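PDB 4CHM: IMC sub-compartment protein ISP1 from Toxoplasma gondii, which belongs to the inner membrane complex sub-compartment proteins critical for replication of this apicomplexan parasite and adopts a pleckstrin homology fold. Local coordinates for residues V28-Q31 with D32-L36. Numbering follows the deposited sequence.
Sequences VLLQ and DGTRL
A type I turn followed by a G1 beta bulge, the 3:5 hairpin connection, reverses the chain between strands 24-29 and 35-43 of this pleckstrin homology fold. Ahead of it Val28 and Leu36 form a hydrogen-bonded antiparallel pair with both bonds made: Val28 N donates to Leu36 O at 3.0 Å, and Leu36 N returns a bond of equal length to Val28 O. Leu29 and Arg35 follow as a non-hydrogen-bonded pair. On their face of the sheet CD2 of Leu29 lies 3.4 Å from CG of Arg35, the aliphatic part of the arginine crossing the leucine end. Farther out, the Arg35 guanidinium meets a sulfate ion, probably from the crystallisation liquor, in a salt bridge through NH1. The turn runs from Leu30 to Gly33 and is closed by Gly33 N, which reaches Leu30 O at 2.9 Å. Behind it, Leu30 N joins the strand ends through a nearly straight bond (169°) to Thr34 O at 2.8 Å, which sets Leu30 opposite the bulge at Gly33-Thr34. Gly33 has a positive phi of 98°, where a beta carbon would press on the preceding carbonyl oxygen.

The other face carries Leu30, whose CD1 packs against CB of Thr34 at 3.7 Å and CG of Leu36 at 3.9 Å; the leucine and the threonine point the same way, side by side. Asp32 bridges the end of the turn. With chi1 at 70° its carboxylate folds back over its own backbone, and OD1 accepts from Thr34 N at 2.8 Å, an Asx turn. The Gln31 carbonyl accepts from Thr80 OG1, and the backbones of Gln31 and Lys81 are hydrogen-bonded, placing residues 80-81 beside the turn. The reversal thus combines main-chain bonds with a carboxylate that takes up the Thr34 amide, while Leu30 covers the Thr34 and Leu36 side chains on the face that Val28 shares.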
# COMPACT_ATOMS: atom_id res chain seq x y z
N VAL A 28 8.60 3.38 1.28
CA VAL A 28 7.90 4.52 0.82
C VAL A 28 8.75 5.25 -0.20
O VAL A 28 9.93 5.40 -0.03
CB VAL A 28 7.51 5.42 2.00
CG1 VAL A 28 7.04 6.75 1.54
CG2 VAL A 28 6.49 4.73 2.88
N LEU A 29 8.15 5.66 -1.28
CA LEU A 29 8.87 6.38 -2.33
C LEU A 29 8.58 7.90 -2.29
O LEU A 29 7.43 8.35 -2.45
CB LEU A 29 8.57 5.77 -3.72
CG LEU A 29 8.65 4.22 -3.82
CD1 LEU A 29 7.96 3.67 -5.06
CD2 LEU A 29 10.09 3.68 -3.71
N LEU A 30 9.61 8.67 -1.93
CA LEU A 30 9.42 10.09 -1.67
C LEU A 30 9.37 10.87 -3.00
O LEU A 30 9.83 10.37 -4.06
CB LEU A 30 10.49 10.65 -0.71
CG LEU A 30 10.51 10.04 0.71
CD1 LEU A 30 11.60 10.65 1.58
CD2 LEU A 30 9.18 10.20 1.41
N GLN A 31 8.79 12.06 -2.96
CA GLN A 31 8.59 12.86 -4.16
C GLN A 31 9.93 13.19 -4.86
O GLN A 31 10.02 13.20 -6.09
CB GLN A 31 7.82 14.14 -3.81
CG GLN A 31 7.65 15.07 -5.01
CD GLN A 31 6.91 16.35 -4.68
OE1 GLN A 31 6.41 16.51 -3.57
NE2 GLN A 31 6.85 17.28 -5.63
N ASP A 32 10.98 13.39 -4.07
CA ASP A 32 12.30 13.68 -4.64
C ASP A 32 13.04 12.44 -5.19
O ASP A 32 14.14 12.55 -5.69
CB ASP A 32 13.20 14.45 -3.64
CG ASP A 32 13.65 13.58 -2.47
OD1 ASP A 32 13.43 12.35 -2.48
OD2 ASP A 32 14.21 14.15 -1.52
N GLY A 33 12.40 11.28 -5.12
CA GLY A 33 13.04 10.06 -5.58
C GLY A 33 13.67 9.19 -4.49
O GLY A 33 14.09 8.07 -4.77
N THR A 34 13.74 9.70 -3.25
CA THR A 34 14.30 8.91 -2.09
C THR A 34 13.45 7.69 -1.80
O THR A 34 12.24 7.73 -1.97
CB THR A 34 14.24 9.70 -0.77
OG1 THR A 34 14.66 11.03 -0.99
CG2 THR A 34 15.09 9.04 0.33
N ARG A 35 14.04 6.68 -1.20
CA ARG A 35 13.33 5.50 -0.72
C ARG A 35 13.51 5.37 0.79
O ARG A 35 14.60 5.27 1.23
CB ARG A 35 13.89 4.28 -1.38
CG ARG A 35 13.28 3.87 -2.67
CD ARG A 35 14.21 3.01 -3.47
NE ARG A 35 15.29 3.84 -3.90
CZ ARG A 35 15.47 4.24 -5.14
NH1 ARG A 35 14.70 3.81 -6.07
NH2 ARG A 35 16.47 5.05 -5.43
N LEU A 36 12.45 5.35 1.56
CA LEU A 36 12.53 5.07 2.97
C LEU A 36 12.17 3.64 3.23
O LEU A 36 11.20 3.18 2.75
CB LEU A 36 11.58 5.95 3.78
CG LEU A 36 11.69 7.46 3.76
CD1 LEU A 36 10.54 8.11 4.50
CD2 LEU A 36 12.98 7.84 4.40